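Local coordinates for protein BexL (Amycolatopsis orientalis, PDB 4XRW) that probably cyclises and aromatises nascent polyketide chains as a di-domain aromatase/cyclase of the type II polyketide synthase pathway to BE-7585A, at residues A[26-37]-A[153-164]. Numbering follows the deposited sequence.
Sequences HDILVDAPADEV and RSELAALKHNVE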
ATOM      1  N   HIS A  26       3.891 -23.291   4.270  1.00 23.88           N
ATOM      2  CA  HIS A  26       2.459 -23.089   4.215  1.00 25.14           C
ATOM      3  C   HIS A  26       2.041 -22.986   2.754  1.00 28.60           C
ATOM      4  O   HIS A  26       2.835 -22.589   1.897  1.00 27.27           O
ATOM      5  CB  HIS A  26       2.074 -21.834   4.988  1.00 29.16           C
ATOM      6  CG  HIS A  26       2.400 -21.897   6.443  1.00 31.93           C
ATOM      7  ND1 HIS A  26       3.661 -21.631   6.946  1.00 26.19           N
ATOM      8  CD2 HIS A  26       1.619 -22.179   7.511  1.00 32.57           C
ATOM      9  CE1 HIS A  26       3.639 -21.760   8.261  1.00 32.35           C
ATOM     10  NE2 HIS A  26       2.412 -22.090   8.628  1.00 30.06           N
ATOM     11  N   ASP A  27       0.823 -23.396   2.426  1.00 28.37           N
ATOM     12  CA  ASP A  27       0.353 -23.177   1.063  1.00 28.16           C
ATOM     13  C   ASP A  27      -1.132 -22.830   1.032  1.00 35.09           C
ATOM     14  O   ASP A  27      -1.828 -22.931   2.046  1.00 28.22           O
ATOM     15  CB  ASP A  27       0.668 -24.386   0.174  1.00 32.56           C
ATOM     16  CG  ASP A  27       0.097 -25.663   0.699  1.00 42.57           C
ATOM     17  OD1 ASP A  27      -1.143 -25.747   0.845  1.00 46.27           O
ATOM     18  OD2 ASP A  27       0.894 -26.586   0.964  1.00 49.55           O
ATOM     19  N   ILE A  28      -1.564 -22.339  -0.125  1.00 31.54           N
ATOM     20  CA  ILE A  28      -2.950 -21.983  -0.385  1.00 29.00           C
ATOM     21  C   ILE A  28      -3.192 -22.099  -1.886  1.00 34.55           C
ATOM     22  O   ILE A  28      -2.251 -21.993  -2.670  1.00 31.96           O
ATOM     23  CB  ILE A  28      -3.270 -20.570   0.125  1.00 30.81           C
ATOM     24  CG1 ILE A  28      -4.769 -20.415   0.368  1.00 28.11           C
ATOM     25  CG2 ILE A  28      -2.739 -19.515  -0.834  1.00 28.90           C
ATOM     26  CD1 ILE A  28      -5.137 -19.298   1.287  1.00 32.22           C
ATOM     27  N   LEU A  29      -4.449 -22.342  -2.285  1.00 30.95           N
ATOM     28  CA  LEU A  29      -4.817 -22.331  -3.698  1.00 37.27           C
ATOM     29  C   LEU A  29      -5.367 -20.975  -4.035  1.00 31.66           C
ATOM     30  O   LEU A  29      -6.113 -20.400  -3.240  1.00 36.47           O
ATOM     31  CB  LEU A  29      -5.867 -23.414  -4.020  1.00 36.78           C
ATOM     32  CG  LEU A  29      -5.473 -24.857  -3.731  1.00 39.90           C
ATOM     33  CD1 LEU A  29      -6.704 -25.763  -3.867  1.00 41.15           C
ATOM     34  CD2 LEU A  29      -4.358 -25.329  -4.650  1.00 39.73           C
ATOM     35  N   VAL A  30      -5.010 -20.460  -5.211  1.00 36.49           N
ATOM     36  CA  VAL A  30      -5.443 -19.137  -5.655  1.00 37.30           C
ATOM     37  C   VAL A  30      -6.054 -19.217  -7.066  1.00 41.39           C
ATOM     38  O   VAL A  30      -5.478 -19.843  -7.954  1.00 36.69           O
ATOM     39  CB  VAL A  30      -4.258 -18.136  -5.663  1.00 35.46           C
ATOM     40  CG1 VAL A  30      -4.681 -16.789  -6.241  1.00 42.34           C
ATOM     41  CG2 VAL A  30      -3.679 -17.972  -4.242  1.00 34.30           C
ATOM     42  N   ASP A  31      -7.199 -18.567  -7.277  1.00 40.97           N
ATOM     43  CA  ASP A  31      -7.906 -18.683  -8.560  1.00 42.99           C
ATOM     44  C   ASP A  31      -7.434 -17.636  -9.575  1.00 44.13           C
ATOM     45  O   ASP A  31      -8.204 -16.798 -10.059  1.00 41.68           O
ATOM     46  CB  ASP A  31      -9.420 -18.590  -8.347  1.00 41.21           C
ATOM     47  CG  ASP A  31      -9.968 -19.745  -7.504  1.00 49.24           C
ATOM     48  OD1 ASP A  31      -9.388 -20.861  -7.537  1.00 49.75           O
ATOM     49  OD2 ASP A  31     -10.977 -19.532  -6.798  1.00 57.45           O
ATOM     50  N   ALA A  32      -6.140 -17.693  -9.863  1.00 38.30           N
ATOM     51  CA  ALA A  32      -5.527 -16.967 -10.964  1.00 41.35           C
ATOM     52  C   ALA A  32      -4.416 -17.856 -11.500  1.00 37.12           C
ATOM     53  O   ALA A  32      -3.976 -18.778 -10.821  1.00 39.47           O
ATOM     54  CB  ALA A  32      -4.983 -15.607 -10.515  1.00 36.21           C
ATOM     55  N   PRO A  33      -3.975 -17.612 -12.731  1.00 33.20           N
ATOM     56  CA  PRO A  33      -2.929 -18.490 -13.272  1.00 36.67           C
ATOM     57  C   PRO A  33      -1.580 -18.266 -12.589  1.00 36.24           C
ATOM     58  O   PRO A  33      -1.338 -17.191 -12.046  1.00 38.49           O
ATOM     59  CB  PRO A  33      -2.876 -18.109 -14.755  1.00 38.76           C
ATOM     60  CG  PRO A  33      -3.514 -16.775 -14.845  1.00 42.65           C
ATOM     61  CD  PRO A  33      -4.494 -16.666 -13.730  1.00 38.57           C
ATOM     62  N   ALA A  34      -0.730 -19.277 -12.609  1.00 32.28           N
ATOM     63  CA  ALA A  34       0.579 -19.225 -11.944  1.00 33.79           C
ATOM     64  C   ALA A  34       1.432 -18.045 -12.390  1.00 37.24           C
ATOM     65  O   ALA A  34       2.139 -17.446 -11.582  1.00 32.71           O
ATOM     66  CB  ALA A  34       1.334 -20.508 -12.192  1.00 33.79           C
ATOM     67  N   ASP A  35       1.382 -17.703 -13.668  1.00 35.87           N
ATOM     68  CA  ASP A  35       2.254 -16.653 -14.173  1.00 34.56           C
ATOM     69  C   ASP A  35       1.866 -15.282 -13.609  1.00 38.19           C
ATOM     70  O   ASP A  35       2.735 -14.433 -13.344  1.00 32.53           O
ATOM     71  CB  ASP A  35       2.246 -16.641 -15.707  1.00 38.72           C
ATOM     72  CG  ASP A  35       3.034 -17.809 -16.317  1.00 44.91           C
ATOM     73  OD1 ASP A  35       3.786 -18.501 -15.590  1.00 44.41           O
ATOM     74  OD2 ASP A  35       2.913 -18.024 -17.545  1.00 57.30           O
ATOM     75  N   GLU A  36       0.570 -15.070 -13.416  1.00 35.70           N
ATOM     76  CA  GLU A  36       0.077 -13.816 -12.897  1.00 37.50           C
ATOM     77  C   GLU A  36       0.353 -13.676 -11.400  1.00 36.11           C
ATOM     78  O   GLU A  36       0.739 -12.590 -10.947  1.00 32.20           O
ATOM     79  CB  GLU A  36      -1.422 -13.674 -13.180  1.00 36.83           C
ATOM     80  CG  GLU A  36      -2.048 -12.351 -12.694  1.00 43.10           C
ATOM     81  CD  GLU A  36      -1.392 -11.080 -13.286  1.00 53.84           C
ATOM     82  OE1 GLU A  36      -0.453 -11.183 -14.115  1.00 53.93           O
ATOM     83  OE2 GLU A  36      -1.823  -9.962 -12.912  1.00 52.10           O
ATOM     84  N   VAL A  37       0.181 -14.757 -10.637  1.00 29.40           N
ATOM     85  CA  VAL A  37       0.485 -14.697  -9.214  1.00 27.53           C
ATOM     86  C   VAL A  37       1.970 -14.415  -9.042  1.00 27.92           C
ATOM     87  O   VAL A  37       2.348 -13.572  -8.229  1.00 28.53           O
ATOM     88  CB  VAL A  37       0.108 -15.992  -8.488  1.00 26.98           C
ATOM     89  CG1 VAL A  37       0.544 -15.966  -7.033  1.00 30.81           C
ATOM     90  CG2 VAL A  37      -1.408 -16.213  -8.581  1.00 35.53           C
ATOM     91  N   ARG A 153       0.083 -17.762   7.686  1.00 24.48           N
ATOM     92  CA  ARG A 153      -1.302 -18.103   7.400  1.00 24.59           C
ATOM     93  C   ARG A 153      -2.135 -16.878   7.058  1.00 28.37           C
ATOM     94  O   ARG A 153      -2.941 -16.915   6.126  1.00 27.13           O
ATOM     95  CB  ARG A 153      -1.923 -18.834   8.589  1.00 30.89           C
ATOM     96  CG  ARG A 153      -1.379 -20.235   8.796  1.00 32.45           C
ATOM     97  CD  ARG A 153      -1.943 -20.835  10.083  1.00 36.65           C
ATOM     98  NE  ARG A 153      -1.401 -22.168  10.293  1.00 41.04           N
ATOM     99  CZ  ARG A 153      -1.745 -23.230   9.567  1.00 52.39           C
ATOM    100  NH1 ARG A 153      -2.639 -23.119   8.589  1.00 52.84           N
ATOM    101  NH2 ARG A 153      -1.202 -24.414   9.818  1.00 57.57           N
ATOM    102  N   SER A 154      -1.933 -15.783   7.788  1.00 29.75           N
ATOM    103  CA  SER A 154      -2.717 -14.584   7.538  1.00 28.88           C
ATOM    104  C   SER A 154      -2.287 -13.950   6.210  1.00 27.42           C
ATOM    105  O   SER A 154      -3.122 -13.448   5.475  1.00 27.14           O
ATOM    106  CB  SER A 154      -2.590 -13.595   8.702  1.00 32.06           C
ATOM    107  OG  SER A 154      -1.251 -13.206   8.929  1.00 41.85           O
ATOM    108  N   GLU A 155      -0.992 -13.987   5.904  1.00 27.66           N
ATOM    109  CA  GLU A 155      -0.472 -13.454   4.659  1.00 27.38           C
ATOM    110  C   GLU A 155      -1.024 -14.206   3.458  1.00 26.15           C
ATOM    111  O   GLU A 155      -1.424 -13.588   2.479  1.00 27.41           O
ATOM    112  CB  GLU A 155       1.067 -13.504   4.666  1.00 29.83           C
ATOM    113  CG  GLU A 155       1.731 -13.090   3.402  1.00 36.54           C
ATOM    114  CD  GLU A 155       3.212 -12.784   3.598  1.00 45.17           C
ATOM    115  OE1 GLU A 155       4.016 -13.731   3.775  1.00 40.80           O
ATOM    116  OE2 GLU A 155       3.561 -11.584   3.580  1.00 50.12           O
ATOM    117  N   LEU A 156      -1.037 -15.538   3.523  1.00 25.23           N
ATOM    118  CA  LEU A 156      -1.528 -16.343   2.396  1.00 25.26           C
ATOM    119  C   LEU A 156      -3.039 -16.162   2.214  1.00 26.59           C
ATOM    120  O   LEU A 156      -3.547 -16.112   1.090  1.00 25.86           O
ATOM    121  CB  LEU A 156      -1.197 -17.827   2.600  1.00 23.88           C
ATOM    122  CG  LEU A 156       0.247 -18.240   2.330  1.00 25.26           C
ATOM    123  CD1 LEU A 156       0.463 -19.746   2.510  1.00 30.92           C
ATOM    124  CD2 LEU A 156       0.654 -17.800   0.922  1.00 32.49           C
ATOM    125  N   ALA A 157      -3.770 -16.065   3.318  1.00 26.77           N
ATOM    126  CA  ALA A 157      -5.214 -15.868   3.225  1.00 27.42           C
ATOM    127  C   ALA A 157      -5.535 -14.517   2.577  1.00 32.16           C
ATOM    128  O   ALA A 157      -6.415 -14.421   1.733  1.00 31.18           O
ATOM    129  CB  ALA A 157      -5.832 -15.948   4.572  1.00 30.11           C
ATOM    130  N   ALA A 158      -4.799 -13.478   2.966  1.00 25.19           N
ATOM    131  CA  ALA A 158      -4.995 -12.151   2.383  1.00 28.80           C
ATOM    132  C   ALA A 158      -4.539 -12.153   0.915  1.00 25.77           C
ATOM    133  O   ALA A 158      -5.157 -11.513   0.064  1.00 27.15           O
ATOM    134  CB  ALA A 158      -4.242 -11.098   3.198  1.00 27.68           C
ATOM    135  N   LEU A 159      -3.476 -12.882   0.598  1.00 26.78           N
ATOM    136  CA  LEU A 159      -3.013 -12.969  -0.779  1.00 25.81           C
ATOM    137  C   LEU A 159      -4.111 -13.527  -1.688  1.00 31.06           C
ATOM    138  O   LEU A 159      -4.394 -12.979  -2.750  1.00 28.30           O
ATOM    139  CB  LEU A 159      -1.775 -13.846  -0.885  1.00 27.78           C
ATOM    140  CG  LEU A 159      -1.265 -14.149  -2.291  1.00 31.46           C
ATOM    141  CD1 LEU A 159      -0.557 -12.931  -2.866  1.00 37.66           C
ATOM    142  CD2 LEU A 159      -0.347 -15.332  -2.281  1.00 38.08           C
ATOM    143  N   LYS A 160      -4.700 -14.640  -1.274  1.00 30.24           N
ATOM    144  CA  LYS A 160      -5.788 -15.254  -2.037  1.00 31.86           C
ATOM    145  C   LYS A 160      -6.964 -14.288  -2.194  1.00 28.22           C
ATOM    146  O   LYS A 160      -7.458 -14.087  -3.298  1.00 31.82           O
ATOM    147  CB  LYS A 160      -6.243 -16.539  -1.345  1.00 30.74           C
ATOM    148  CG  LYS A 160      -7.461 -17.206  -1.962  1.00 34.88           C
ATOM    149  CD  LYS A 160      -7.877 -18.447  -1.158  1.00 35.10           C
ATOM    150  CE  LYS A 160      -9.141 -19.104  -1.752  1.00 39.41           C
ATOM    151  NZ  LYS A 160      -8.972 -19.402  -3.217  1.00 34.70           N
ATOM    152  N   HIS A 161      -7.410 -13.697  -1.090  1.00 27.20           N
ATOM    153  CA  HIS A 161      -8.537 -12.769  -1.116  1.00 28.53           C
ATOM    154  C   HIS A 161      -8.293 -11.609  -2.082  1.00 34.39           C
ATOM    155  O   HIS A 161      -9.130 -11.291  -2.936  1.00 30.54           O
ATOM    156  CB  HIS A 161      -8.788 -12.242   0.287  1.00 28.59           C
ATOM    157  CG  HIS A 161      -9.944 -11.303   0.384  1.00 38.64           C
ATOM    158  ND1 HIS A 161     -11.238 -11.740   0.566  1.00 42.19           N
ATOM    159  CD2 HIS A 161     -10.001  -9.948   0.340  1.00 39.08           C
ATOM    160  CE1 HIS A 161     -12.046 -10.694   0.620  1.00 47.02           C
ATOM    161  NE2 HIS A 161     -11.321  -9.594   0.487  1.00 42.02           N
ATOM    162  N   ASN A 162      -7.125 -10.988  -1.964  1.00 32.73           N
ATOM    163  CA  ASN A 162      -6.825  -9.813  -2.768  1.00 33.77           C
ATOM    164  C   ASN A 162      -6.463 -10.111  -4.209  1.00 36.85           C
ATOM    165  O   ASN A 162      -6.861  -9.358  -5.105  1.00 33.48           O
ATOM    166  CB  ASN A 162      -5.710  -9.021  -2.105  1.00 32.52           C
ATOM    167  CG  ASN A 162      -6.132  -8.494  -0.779  1.00 36.88           C
ATOM    168  OD1 ASN A 162      -7.223  -7.965  -0.639  1.00 43.71           O
ATOM    169  ND2 ASN A 162      -5.295  -8.678   0.222  1.00 41.38           N
ATOM    170  N   VAL A 163      -5.734 -11.194  -4.457  1.00 32.01           N
ATOM    171  CA  VAL A 163      -5.357 -11.506  -5.835  1.00 34.26           C
ATOM    172  C   VAL A 163      -6.630 -11.742  -6.621  1.00 36.61           C
ATOM    173  O   VAL A 163      -6.756 -11.304  -7.760  1.00 33.09           O
ATOM    174  CB  VAL A 163      -4.433 -12.752  -5.949  1.00 31.67           C
ATOM    175  CG1 VAL A 163      -4.340 -13.245  -7.393  1.00 37.19           C
ATOM    176  CG2 VAL A 163      -3.031 -12.419  -5.451  1.00 32.83           C
ATOM    177  N   GLU A 164      -7.586 -12.421  -6.008  1.00 31.04           N
ATOM    178  CA  GLU A 164      -8.835 -12.729  -6.717  1.00 32.45           C
ATOM    179  C   GLU A 164      -9.664 -11.459  -7.001  1.00 43.77           C
ATOM    180  O   GLU A 164     -10.472 -11.430  -7.935  1.00 38.83           O
ATOM    181  CB  GLU A 164      -9.620 -13.789  -5.929  1.00 39.25           C
ATOM    182  CG  GLU A 164      -8.976 -15.178  -6.100  1.00 35.13           C
ATOM    183  CD  GLU A 164      -9.488 -16.271  -5.137  1.00 43.30           C
ATOM    184  OE1 GLU A 164     -10.505 -16.078  -4.424  1.00 39.54           O
ATOM    185  OE2 GLU A 164      -8.844 -17.348  -5.102  1.00 34.14           O
TER
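Glu-164 OE2 accepts two hydrogen bonds: the backbone N of Asp-31 reaches its anti side, 3.0 Å away and 21° out of the carboxylate plane, while Lys-160 NZ takes the syn lone pair in a salt bridge of 2.8 Å. Lys-160 NZ also donates to Leu-29 O at 3.0 Å from above the carbonyl plane, a position set by the bend at the end of an otherwise extended lysine chain (chi4 54°). With an alanine in place of Lys-160, Leu-29 O would probably lose this donor and the Glu-164 carboxylate, whose OE2 lies 3.5 Å from Asp-31 OD2, its countercharge. In this helix-grip domain, residues 153-164 of the long helix 138-166 run almost parallel (7°) to residues 26-30 of the edge strand of the antiparallel sheet. Next to the polar group, Val-30 CG1 meets Val-163 CG1 at 3.7 Å, and Ala-32 and Val-37 touch that same methyl. Ile-28 lays CD1 against the Lys-160 methylenes and slides past Leu-156, whose CD1 packs on His-26 CB. At the N-terminal end of both segments, the His-26 ring stands nearly perpendicular to the Arg-153 guanidinium, with CD2 over the guanidinium centre, 4.0 Å above its plane; His-26 NE2 hydrogen-bonds to Asp-149 OD1, with which Arg-153 NE forms a salt bridge.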